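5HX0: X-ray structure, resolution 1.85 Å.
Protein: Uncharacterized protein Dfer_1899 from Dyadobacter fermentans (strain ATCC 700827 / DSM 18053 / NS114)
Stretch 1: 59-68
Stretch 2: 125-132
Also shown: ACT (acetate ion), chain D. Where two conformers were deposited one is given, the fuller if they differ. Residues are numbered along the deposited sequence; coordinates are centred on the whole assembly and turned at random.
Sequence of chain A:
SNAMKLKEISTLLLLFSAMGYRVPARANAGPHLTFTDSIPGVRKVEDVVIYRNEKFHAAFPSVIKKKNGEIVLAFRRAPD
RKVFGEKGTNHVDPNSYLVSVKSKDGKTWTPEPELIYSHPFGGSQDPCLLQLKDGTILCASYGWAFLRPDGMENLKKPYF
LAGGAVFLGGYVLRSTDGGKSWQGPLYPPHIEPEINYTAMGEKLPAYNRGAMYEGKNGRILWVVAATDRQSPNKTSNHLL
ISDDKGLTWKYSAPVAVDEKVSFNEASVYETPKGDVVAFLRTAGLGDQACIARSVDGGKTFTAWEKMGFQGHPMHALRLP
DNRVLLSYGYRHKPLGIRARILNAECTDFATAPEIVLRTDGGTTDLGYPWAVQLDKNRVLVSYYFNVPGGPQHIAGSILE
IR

Stretch 1 59-68: AFPSVIKKKN
Stretch 2 (125-132) QDPCLLQL

Two segments of one chain, at least 64 residues apart in sequence wherever they touch, run side by side in nearly the same direction. Residues 59-65 form a strand that begins earlier in the chain and gives way to a loop at Lys66; residues 128-131 lie in the partner strand. The strand axes, N to C, differ by 12°, so the strands are parallel, and the axes approach to 6.0 Å. The register pairs Phe60 with Asp126 (CA to CA 5.2 Å), Ser62 with Cys128 (5.5 Å) and Ile64 with Gln131 (6.6 Å); the spacing thus widens toward the C-terminal end. Backbone angles are extended through most of both segments, with phi/psi of -135/159 at Ser62, -131/166 at Ile64, -85/138 at Leu129 and -104/120 at Gln131. Two residues depart from this with positive phi, Phe60 (62/66) and its register partner Asp126 (27/70). No direct hydrogen bond joins main chain to main chain across the contact; side chains and water make the links, and 527 Å² is buried in total.

In the first strand the CA-to-CB bonds alternate: those of Phe60, Ser62 and Ile64 point toward the second stretch, those of Pro61, Val63 and Lys65 away. In the second, Leu129 and Gln131 point toward the first stretch, while Cys128 and Leu130 point away. At the N-terminal end Phe60 (chi1 -43°, m; chi2 -53°) presents a ring face to Asp126 (chi1 -54°, m; chi2 26°), with Phe60 CD2 3.2 Å from Asp126 OD1. An acetate ion, probably from the crystallisation liquor, has its OXT over the same face, 3.7 Å from Phe60 CE1. Gln125 NE2 donates to acetate O at 3.1 Å, and Asp126 OD2 lies 2.9 Å from acetate OXT. Next along, water 1 bridges the backbones, donating to Phe60 O and to Pro127 O, each 2.9 Å from the water oxygen.

Ser62 (chi1 65°, p, in the conformer given) is the central polar link. Its OG donates to Pro127 O at 2.9 Å and accepts from Leu129 N at 2.9 Å (N-H...O angle 151°), so one hydroxyl serves two backbone groups on either side of Cys128. Leu129 (m, t; chi1 -60°, chi2 177°) and Ile64 (p, t; chi1 59°, chi2 163°) supply the apolar contact, Ile64 CG2 to Leu129 CB at 3.8 Å. The same methyl reaches the aliphatic base of the next inward-pointing residue, Ile64 CG2 to Gln131 CB at 4.0 Å.

Gln131 (chi1 179°, t; chi2 176°, t; chi3 -118°) is extended, carrying its amide to the end of the first strand. There Gln131 NE2 donates to Lys65 O at 2.8 Å (angle 162°), while Gln131 OE1 lies 3.4 Å from Lys66 CA. Water 2 completes this end: it accepts from Lys67 N (2.8 Å to the water oxygen) and donates to Gln131 OE1 (3.2 Å). The terminal amide thus binds the last strand residue directly and the loop beyond it through water.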

# COMPACT_ATOMS: atom_id res chain seq x y z
N ALA A 59 -10.50 -0.82 -11.58
CA ALA A 59 -10.93 0.16 -12.57
C ALA A 59 -9.75 0.90 -13.19
O ALA A 59 -8.63 0.86 -12.69
CB ALA A 59 -11.92 1.16 -11.95
N PHE A 60 -10.03 1.60 -14.30
CA PHE A 60 -9.13 2.56 -14.94
C PHE A 60 -7.84 1.88 -15.42
O PHE A 60 -6.75 2.18 -14.90
CB PHE A 60 -8.79 3.70 -13.95
CG PHE A 60 -10.01 4.20 -13.17
CD1 PHE A 60 -11.17 4.60 -13.84
CD2 PHE A 60 -10.00 4.26 -11.78
CE1 PHE A 60 -12.31 5.04 -13.14
CE2 PHE A 60 -11.14 4.70 -11.06
CZ PHE A 60 -12.29 5.10 -11.75
N PRO A 61 -7.90 0.99 -16.40
CA PRO A 61 -6.68 0.27 -16.82
C PRO A 61 -5.85 1.04 -17.84
O PRO A 61 -6.34 1.89 -18.59
CB PRO A 61 -7.24 -1.01 -17.44
CG PRO A 61 -8.55 -0.51 -18.13
CD PRO A 61 -9.10 0.53 -17.15
N SER A 62 -4.55 0.75 -17.84
CA SER A 62 -3.71 1.04 -18.99
C SER A 62 -2.84 -0.19 -19.23
O SER A 62 -2.67 -1.03 -18.34
CB SER A 62 -2.86 2.30 -18.80
OG SER A 62 -1.93 2.16 -17.76
N VAL A 63 -2.33 -0.32 -20.44
CA VAL A 63 -1.66 -1.57 -20.82
C VAL A 63 -0.60 -1.32 -21.88
O VAL A 63 -0.77 -0.48 -22.77
CB VAL A 63 -2.72 -2.62 -21.26
CG1 VAL A 63 -3.61 -2.08 -22.39
CG2 VAL A 63 -2.06 -3.92 -21.67
N ILE A 64 0.52 -2.03 -21.74
CA ILE A 64 1.65 -2.00 -22.67
C ILE A 64 2.01 -3.44 -22.99
O ILE A 64 1.57 -4.37 -22.32
CB ILE A 64 2.87 -1.26 -22.08
CG1 ILE A 64 3.27 -2.00 -20.79
CG2 ILE A 64 2.51 0.22 -21.76
CD1 ILE A 64 4.63 -1.68 -20.28
N LYS A 65 2.81 -3.64 -24.04
CA LYS A 65 3.39 -4.95 -24.34
C LYS A 65 4.90 -4.79 -24.45
O LYS A 65 5.37 -3.99 -25.27
CB LYS A 65 2.81 -5.56 -25.63
CG LYS A 65 3.39 -6.95 -25.92
CD LYS A 65 2.76 -7.60 -27.17
CE LYS A 65 3.39 -7.11 -28.48
NZ LYS A 65 2.91 -5.77 -28.97
N LYS A 66 5.65 -5.51 -23.62
CA LYS A 66 7.09 -5.33 -23.59
C LYS A 66 7.75 -6.04 -24.77
O LYS A 66 7.15 -6.90 -25.42
CB LYS A 66 7.68 -5.87 -22.29
CG LYS A 66 7.08 -5.20 -21.06
CD LYS A 66 8.00 -5.39 -19.84
CE LYS A 66 8.06 -6.82 -19.42
NZ LYS A 66 9.05 -7.00 -18.30
N LYS A 67 9.01 -5.68 -25.03
CA LYS A 67 9.76 -6.29 -26.12
C LYS A 67 9.85 -7.81 -25.96
O LYS A 67 9.82 -8.54 -26.96
CB LYS A 67 11.16 -5.67 -26.20
CG LYS A 67 11.98 -6.03 -27.45
CD LYS A 67 11.57 -5.21 -28.67
CE LYS A 67 12.62 -5.33 -29.82
NZ LYS A 67 12.19 -4.46 -31.00
N ASN A 68 9.87 -8.31 -24.71
CA ASN A 68 9.94 -9.75 -24.49
C ASN A 68 8.59 -10.45 -24.62
O ASN A 68 8.51 -11.64 -24.32
CB ASN A 68 10.55 -10.05 -23.11
CG ASN A 68 9.65 -9.66 -21.96
OD1 ASN A 68 8.51 -9.22 -22.13
ND2 ASN A 68 10.16 -9.83 -20.76
N GLN A 125 -4.73 6.83 -8.01
CA GLN A 125 -5.74 6.75 -9.06
C GLN A 125 -5.15 6.34 -10.41
O GLN A 125 -3.95 6.47 -10.64
CB GLN A 125 -6.42 8.10 -9.25
CG GLN A 125 -7.02 8.66 -7.96
CD GLN A 125 -8.14 7.78 -7.46
OE1 GLN A 125 -8.01 7.12 -6.44
NE2 GLN A 125 -9.24 7.75 -8.20
N ASP A 126 -6.04 5.91 -11.31
CA ASP A 126 -5.82 5.87 -12.75
C ASP A 126 -4.36 5.73 -13.19
O ASP A 126 -3.79 6.69 -13.73
CB ASP A 126 -6.38 7.14 -13.40
CG ASP A 126 -7.84 7.40 -13.05
OD1 ASP A 126 -8.31 6.94 -12.00
OD2 ASP A 126 -8.53 8.08 -13.85
N PRO A 127 -3.72 4.59 -12.99
CA PRO A 127 -2.33 4.45 -13.46
C PRO A 127 -2.29 4.52 -14.98
O PRO A 127 -2.99 3.77 -15.66
CB PRO A 127 -1.91 3.06 -12.96
CG PRO A 127 -3.27 2.28 -12.93
CD PRO A 127 -4.31 3.31 -12.54
N CYS A 128 -1.45 5.40 -15.51
CA CYS A 128 -1.31 5.56 -16.95
C CYS A 128 0.12 5.18 -17.36
O CYS A 128 1.05 5.93 -17.08
CB CYS A 128 -1.65 7.00 -17.33
SG CYS A 128 -3.44 7.23 -17.19
N LEU A 129 0.27 4.04 -18.02
CA LEU A 129 1.56 3.52 -18.44
C LEU A 129 1.99 4.12 -19.79
O LEU A 129 1.18 4.24 -20.72
CB LEU A 129 1.50 2.00 -18.56
CG LEU A 129 1.16 1.18 -17.31
CD1 LEU A 129 1.06 -0.34 -17.63
CD2 LEU A 129 2.21 1.41 -16.23
N LEU A 130 3.27 4.47 -19.89
CA LEU A 130 3.91 4.77 -21.18
C LEU A 130 5.17 3.93 -21.28
O LEU A 130 6.02 3.98 -20.38
CB LEU A 130 4.28 6.24 -21.32
CG LEU A 130 5.04 6.57 -22.64
CD1 LEU A 130 4.12 6.38 -23.87
CD2 LEU A 130 5.61 7.98 -22.62
N GLN A 131 5.31 3.15 -22.35
CA GLN A 131 6.55 2.42 -22.59
C GLN A 131 7.33 3.12 -23.69
O GLN A 131 6.83 3.26 -24.81
CB GLN A 131 6.29 0.97 -22.98
CG GLN A 131 7.58 0.20 -23.26
CD GLN A 131 7.33 -1.26 -23.55
OE1 GLN A 131 7.80 -2.13 -22.82
NE2 GLN A 131 6.55 -1.53 -24.59
N LEU A 132 8.55 3.57 -23.38
CA LEU A 132 9.42 4.18 -24.38
C LEU A 132 10.03 3.12 -25.29
O LEU A 132 10.13 1.95 -24.93
CB LEU A 132 10.55 4.98 -23.72
CG LEU A 132 10.09 6.05 -22.71
CD1 LEU A 132 11.25 6.97 -22.32
CD2 LEU A 132 8.93 6.85 -23.28
C ACT D . -11.25 8.93 -11.58
O ACT D . -10.20 8.89 -10.87
OXT ACT D . -11.14 8.58 -12.79
CH3 ACT D . -12.55 9.38 -10.99
O HOH W 1 -5.75 4.70 -15.80
O HOH W 2 10.47 -3.82 -23.52